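Local coordinates for DNA protection during starvation protein (Agrobacterium tumefaciens, PDB 1O9R) that protects DNA from oxidative damage without binding it, by sequestering ferrous ions and storing them as a ferric mineral inside a hollow sphere of twelve subunits, at residues V35-F48 and Y96-L110. Sequence-based numbering, arbitrary orientation.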
loop_
_atom_site.group_PDB
_atom_site.type_symbol
_atom_site.label_atom_id
_atom_site.label_comp_id
_atom_site.label_asym_id
_atom_site.label_seq_id
_atom_site.Cartn_x
_atom_site.Cartn_y
_atom_site.Cartn_z
ATOM N N VAL A 35 -28.997 13.468 4.494
ATOM C CA VAL A 35 -28.890 14.656 5.324
ATOM C C VAL A 35 -27.448 15.064 5.537
ATOM O O VAL A 35 -27.075 16.245 5.559
ATOM C CB VAL A 35 -29.564 14.305 6.697
ATOM C CG1 VAL A 35 -29.053 15.164 7.779
ATOM C CG2 VAL A 35 -31.096 14.450 6.533
ATOM N N THR A 36 -26.583 14.059 5.791
ATOM C CA THR A 36 -25.189 14.313 6.094
ATOM C C THR A 36 -24.485 15.046 4.952
ATOM O O THR A 36 -23.753 16.008 5.237
ATOM C CB THR A 36 -24.525 12.961 6.410
ATOM O OG1 THR A 36 -25.180 12.405 7.595
ATOM C CG2 THR A 36 -23.067 13.085 6.754
ATOM N N LYS A 37 -24.735 14.591 3.722
ATOM C CA LYS A 37 -24.136 15.268 2.576
ATOM C C LYS A 37 -24.806 16.633 2.334
ATOM O O LYS A 37 -24.117 17.600 2.021
ATOM C CB LYS A 37 -24.220 14.401 1.326
ATOM C CG LYS A 37 -23.145 13.302 1.266
ATOM C CD LYS A 37 -21.788 13.942 0.857
ATOM C CE LYS A 37 -20.749 12.812 0.700
ATOM N NZ LYS A 37 -19.496 13.492 0.178
ATOM N N GLN A 38 -26.132 16.747 2.556
ATOM C CA GLN A 38 -26.828 18.036 2.390
ATOM C C GLN A 38 -26.158 19.076 3.264
ATOM O O GLN A 38 -25.881 20.225 2.844
ATOM C CB GLN A 38 -28.313 17.804 2.743
ATOM C CG GLN A 38 -29.076 19.169 2.751
ATOM C CD GLN A 38 -29.210 19.722 1.367
ATOM O OE1 GLN A 38 -29.390 20.979 1.242
ATOM N NE2 GLN A 38 -29.141 18.997 0.328
ATOM N N ALA A 39 -25.861 18.745 4.531
ATOM C CA ALA A 39 -25.218 19.695 5.439
ATOM C C ALA A 39 -23.798 19.932 5.021
ATOM O O ALA A 39 -23.348 21.093 4.900
ATOM C CB ALA A 39 -25.242 19.083 6.848
ATOM N N HIS A 40 -23.051 18.888 4.680
ATOM C CA HIS A 40 -21.661 19.002 4.281
ATOM C C HIS A 40 -21.443 19.973 3.135
ATOM O O HIS A 40 -20.465 20.793 3.181
ATOM C CB HIS A 40 -21.200 17.596 3.932
ATOM C CG HIS A 40 -20.116 17.396 2.939
ATOM N ND1 HIS A 40 -18.782 17.170 3.314
ATOM C CD2 HIS A 40 -20.141 17.305 1.581
ATOM C CE1 HIS A 40 -18.053 16.901 2.230
ATOM N NE2 HIS A 40 -18.873 17.024 1.185
ATOM N N TRP A 41 -22.304 19.964 2.114
ATOM C CA TRP A 41 -22.063 20.877 0.982
ATOM C C TRP A 41 -22.299 22.334 1.334
ATOM O O TRP A 41 -21.670 23.232 0.767
ATOM C CB TRP A 41 -23.027 20.545 -0.177
ATOM C CG TRP A 41 -22.799 19.215 -0.804
ATOM C CD1 TRP A 41 -21.589 18.690 -1.166
ATOM C CD2 TRP A 41 -23.758 18.218 -1.134
ATOM N NE1 TRP A 41 -21.752 17.429 -1.704
ATOM C CE2 TRP A 41 -23.083 17.110 -1.683
ATOM C CE3 TRP A 41 -25.152 18.194 -1.006
ATOM C CZ2 TRP A 41 -23.777 15.971 -2.139
ATOM C CZ3 TRP A 41 -25.821 17.042 -1.455
ATOM C CH2 TRP A 41 -25.100 15.958 -1.993
ATOM N N ASN A 42 -23.259 22.579 2.235
ATOM C CA ASN A 42 -23.786 23.923 2.468
ATOM C C ASN A 42 -23.333 24.601 3.724
ATOM O O ASN A 42 -23.829 25.693 4.117
ATOM C CB ASN A 42 -25.338 23.871 2.433
ATOM C CG ASN A 42 -25.858 23.494 1.053
ATOM O OD1 ASN A 42 -25.599 24.251 0.082
ATOM N ND2 ASN A 42 -26.530 22.354 0.866
ATOM N N LEU A 43 -22.344 24.063 4.421
ATOM C CA LEU A 43 -21.767 24.642 5.618
ATOM C C LEU A 43 -21.035 25.914 5.302
ATOM O O LEU A 43 -20.264 25.960 4.328
ATOM C CB LEU A 43 -20.585 23.740 6.172
ATOM C CG LEU A 43 -20.983 22.337 6.554
ATOM C CD1 LEU A 43 -19.730 21.557 7.038
ATOM C CD2 LEU A 43 -22.042 22.256 7.651
ATOM N N LYS A 44 -21.233 26.933 6.155
ATOM C CA LYS A 44 -20.458 28.168 5.963
ATOM C C LYS A 44 -20.013 28.667 7.324
ATOM O O LYS A 44 -20.875 28.714 8.208
ATOM C CB LYS A 44 -21.350 29.294 5.431
ATOM C CG LYS A 44 -22.271 29.084 4.250
ATOM C CD LYS A 44 -21.379 28.932 2.998
ATOM C CE LYS A 44 -22.312 28.709 1.772
ATOM N NZ LYS A 44 -21.382 28.342 0.625
ATOM N N GLY A 45 -18.770 29.053 7.499
ATOM C CA GLY A 45 -18.318 29.654 8.778
ATOM C C GLY A 45 -16.922 29.190 9.077
ATOM O O GLY A 45 -16.318 28.349 8.395
ATOM N N PRO A 46 -16.327 29.629 10.186
ATOM C CA PRO A 46 -14.938 29.414 10.544
ATOM C C PRO A 46 -14.469 27.980 10.751
ATOM O O PRO A 46 -13.283 27.701 10.565
ATOM C CB PRO A 46 -14.756 30.284 11.781
ATOM C CG PRO A 46 -15.791 31.339 11.679
ATOM C CD PRO A 46 -16.993 30.711 11.016
ATOM N N GLN A 47 -15.472 27.156 11.088
ATOM C CA GLN A 47 -15.198 25.768 11.294
ATOM C C GLN A 47 -15.359 24.919 10.020
ATOM O O GLN A 47 -15.267 23.691 10.074
ATOM C CB GLN A 47 -16.340 25.259 12.275
ATOM C CG GLN A 47 -16.528 25.988 13.601
ATOM C CD GLN A 47 -17.849 25.767 14.330
ATOM O OE1 GLN A 47 -18.853 26.476 14.086
ATOM N NE2 GLN A 47 -17.952 24.834 15.286
ATOM N N PHE A 48 -15.441 25.539 8.844
ATOM C CA PHE A 48 -15.789 24.791 7.655
ATOM C C PHE A 48 -14.983 23.516 7.406
ATOM O O PHE A 48 -15.624 22.478 7.240
ATOM C CB PHE A 48 -15.624 25.729 6.409
ATOM C CG PHE A 48 -15.865 24.970 5.118
ATOM C CD1 PHE A 48 -17.181 24.774 4.706
ATOM C CD2 PHE A 48 -14.844 24.495 4.334
ATOM C CE1 PHE A 48 -17.458 24.051 3.538
ATOM C CE2 PHE A 48 -15.056 23.784 3.188
ATOM C CZ PHE A 48 -16.382 23.566 2.800
ATOM N N TYR A 96 -34.942 17.967 6.261
ATOM C CA TYR A 96 -33.807 18.806 6.631
ATOM C C TYR A 96 -33.960 20.178 5.993
ATOM O O TYR A 96 -34.284 20.321 4.806
ATOM C CB TYR A 96 -32.499 18.107 6.093
ATOM C CG TYR A 96 -31.262 18.690 6.724
ATOM C CD1 TYR A 96 -30.808 18.260 7.987
ATOM C CD2 TYR A 96 -30.548 19.702 6.088
ATOM C CE1 TYR A 96 -29.694 18.782 8.600
ATOM C CE2 TYR A 96 -29.426 20.244 6.720
ATOM C CZ TYR A 96 -28.989 19.796 7.949
ATOM O OH TYR A 96 -27.891 20.304 8.591
ATOM N N PRO A 97 -33.666 21.228 6.760
ATOM C CA PRO A 97 -33.832 22.591 6.195
ATOM C C PRO A 97 -32.838 22.918 5.101
ATOM O O PRO A 97 -31.634 22.704 5.316
ATOM C CB PRO A 97 -33.721 23.481 7.407
ATOM C CG PRO A 97 -32.869 22.723 8.396
ATOM C CD PRO A 97 -33.274 21.262 8.167
ATOM N N THR A 98 -33.309 23.446 3.993
ATOM C CA THR A 98 -32.372 23.763 2.886
ATOM C C THR A 98 -31.929 25.202 2.921
ATOM O O THR A 98 -31.208 25.632 2.003
ATOM C CB THR A 98 -33.025 23.417 1.539
ATOM O OG1 THR A 98 -34.272 24.106 1.378
ATOM C CG2 THR A 98 -33.312 21.934 1.470
ATOM N N ASP A 99 -32.377 25.967 3.890
ATOM C CA ASP A 99 -32.063 27.374 3.969
ATOM C C ASP A 99 -31.228 27.744 5.173
ATOM O O ASP A 99 -31.139 28.882 5.611
ATOM C CB ASP A 99 -33.361 28.210 3.956
ATOM C CG ASP A 99 -34.196 27.922 5.174
ATOM O OD1 ASP A 99 -35.158 28.715 5.392
ATOM O OD2 ASP A 99 -33.950 26.941 5.907
ATOM N N ILE A 100 -30.446 26.775 5.702
ATOM C CA ILE A 100 -29.513 27.084 6.794
ATOM C C ILE A 100 -28.060 26.945 6.278
ATOM O O ILE A 100 -27.853 26.204 5.300
ATOM C CB ILE A 100 -29.708 26.175 7.992
ATOM C CG1 ILE A 100 -29.688 24.698 7.564
ATOM C CG2 ILE A 100 -31.053 26.557 8.674
ATOM C CD1 ILE A 100 -29.486 23.807 8.827
ATOM N N TYR A 101 -27.187 27.767 6.780
ATOM C CA TYR A 101 -25.797 27.851 6.325
ATOM C C TYR A 101 -24.826 27.908 7.454
ATOM O O TYR A 101 -23.794 27.212 7.476
ATOM C CB TYR A 101 -25.591 29.129 5.403
ATOM C CG TYR A 101 -26.545 29.022 4.233
ATOM C CD1 TYR A 101 -27.808 29.712 4.280
ATOM C CD2 TYR A 101 -26.340 28.218 3.166
ATOM C CE1 TYR A 101 -28.681 29.580 3.255
ATOM C CE2 TYR A 101 -27.238 28.072 2.130
ATOM C CZ TYR A 101 -28.445 28.754 2.171
ATOM O OH TYR A 101 -29.328 28.618 1.147
ATOM N N LYS A 102 -25.069 28.696 8.511
ATOM C CA LYS A 102 -24.175 28.729 9.645
ATOM C C LYS A 102 -23.885 27.296 10.138
ATOM O O LYS A 102 -24.838 26.561 10.378
ATOM C CB LYS A 102 -24.798 29.512 10.827
ATOM C CG LYS A 102 -24.840 30.992 10.374
ATOM C CD LYS A 102 -24.899 31.940 11.552
ATOM C CE LYS A 102 -26.289 32.163 12.098
ATOM N NZ LYS A 102 -26.177 33.271 13.123
ATOM N N ILE A 103 -22.617 27.095 10.501
ATOM C CA ILE A 103 -22.283 25.707 10.954
ATOM C C ILE A 103 -23.042 25.331 12.233
ATOM O O ILE A 103 -23.420 24.186 12.335
ATOM C CB ILE A 103 -20.787 25.562 11.078
ATOM C CG1 ILE A 103 -20.314 25.585 9.591
ATOM C CG2 ILE A 103 -20.380 24.263 11.770
ATOM C CD1 ILE A 103 -18.832 25.759 9.470
ATOM N N HIS A 104 -23.184 26.302 13.144
ATOM C CA HIS A 104 -23.934 25.915 14.363
ATOM C C HIS A 104 -25.342 25.458 13.990
ATOM O O HIS A 104 -25.850 24.578 14.694
ATOM C CB HIS A 104 -24.018 27.165 15.275
ATOM C CG HIS A 104 -24.307 26.854 16.716
ATOM N ND1 HIS A 104 -23.857 27.714 17.695
ATOM C CD2 HIS A 104 -24.942 25.844 17.300
ATOM C CE1 HIS A 104 -24.227 27.199 18.880
ATOM N NE2 HIS A 104 -24.889 26.063 18.681
ATOM N N ASP A 105 -26.016 26.074 13.013
ATOM C CA ASP A 105 -27.375 25.683 12.643
ATOM C C ASP A 105 -27.414 24.284 12.038
ATOM O O ASP A 105 -28.282 23.468 12.363
ATOM C CB ASP A 105 -28.037 26.717 11.703
ATOM C CG ASP A 105 -28.340 28.067 12.338
ATOM O OD1 ASP A 105 -28.485 28.023 13.548
ATOM O OD2 ASP A 105 -28.378 29.028 11.546
ATOM N N HIS A 106 -26.365 23.953 11.250
ATOM C CA HIS A 106 -26.308 22.578 10.726
ATOM C C HIS A 106 -25.977 21.628 11.839
ATOM O O HIS A 106 -26.575 20.555 11.807
ATOM C CB HIS A 106 -25.167 22.530 9.659
ATOM C CG HIS A 106 -25.590 22.991 8.295
ATOM N ND1 HIS A 106 -26.475 22.349 7.454
ATOM C CD2 HIS A 106 -25.244 24.145 7.635
ATOM C CE1 HIS A 106 -26.661 23.037 6.334
ATOM N NE2 HIS A 106 -25.929 24.139 6.448
ATOM N N LEU A 107 -25.032 21.969 12.738
ATOM C CA LEU A 107 -24.764 21.055 13.849
ATOM C C LEU A 107 -26.029 20.777 14.664
ATOM O O LEU A 107 -26.254 19.620 14.998
ATOM C CB LEU A 107 -23.692 21.638 14.771
ATOM C CG LEU A 107 -22.269 21.676 14.152
ATOM C CD1 LEU A 107 -21.318 22.503 15.005
ATOM C CD2 LEU A 107 -21.763 20.229 14.020
ATOM N N ASP A 108 -26.852 21.824 14.942
ATOM C CA ASP A 108 -28.053 21.474 15.746
ATOM C C ASP A 108 -29.001 20.596 14.968
ATOM O O ASP A 108 -29.599 19.687 15.566
ATOM C CB ASP A 108 -28.760 22.827 16.089
ATOM C CG ASP A 108 -28.070 23.591 17.187
ATOM O OD1 ASP A 108 -28.310 24.843 17.209
ATOM O OD2 ASP A 108 -27.339 23.039 18.030
ATOM N N ALA A 109 -29.176 20.798 13.667
ATOM C CA ALA A 109 -30.061 20.008 12.832
ATOM C C ALA A 109 -29.567 18.536 12.705
ATOM O O ALA A 109 -30.345 17.581 12.761
ATOM C CB ALA A 109 -30.278 20.677 11.467
ATOM N N LEU A 110 -28.236 18.451 12.580
ATOM C CA LEU A 110 -27.639 17.109 12.515
ATOM C C LEU A 110 -27.758 16.395 13.860
ATOM O O LEU A 110 -28.040 15.195 13.883
ATOM C CB LEU A 110 -26.143 17.251 12.136
ATOM C CG LEU A 110 -25.891 17.661 10.690
ATOM C CD1 LEU A 110 -24.468 18.161 10.558
ATOM C CD2 LEU A 110 -26.182 16.498 9.735
#
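Ala39 of helix 12-42 packs its CB against His106 of helix 103-130 and against Tyr96 from the loop before that helix. In this ferritin-like four-helix bundle the C-terminal end of helix 12-42 runs antiparallel to the start of helix 103-130, the local axes 174° apart and approaching to 10.4 Å. Here the packing is tight and buried. Ala39 CB sits 3.4 Å from Tyr96 OH, and the methyls of Leu110 close in on it from the next turn. The His106 ring is held on several sides: Ala39 O lies over the centre of one face, Ile100 CD1 covers the opposite face nearer the rim, and Tyr96 OH meets ND1 at the ring edge in a 2.7 Å hydrogen bond whose donor could be either. This bond pairs two buried polar atoms and ties the loop before helix 103-130 to its first turns. Tyr96 turns its ring toward helix 12-42 through a chi1 of -165°, CG opposite the backbone N; Val35 CG1 meets CD1 and Gln38 CG meets CD2 from the same side. Leu43 CD2 closes on His106 CG at 3.7 Å.

Beyond the helix end, the backbones of Lys44 and Lys102 form a single bridge. Lys44 N donates to Tyr101 O at 2.9 Å, while the return bond from Ile103 N to Lys44 O is weak. The side chains of Lys44 and Tyr101 run alongside each other toward neighbouring subunits, where Lys44 NZ bonds Gln159 of one and Tyr101 OH bonds Thr79 of another.

The partly exposed Gln47 marks the looser side: its amide nitrogen bonds Pro46 O of yet another subunit and lies near Leu107 CD1. Buried Ile103, by contrast, packs against the Gly45-Phe48 turn, its CD1 3.5 Å from Phe48 N.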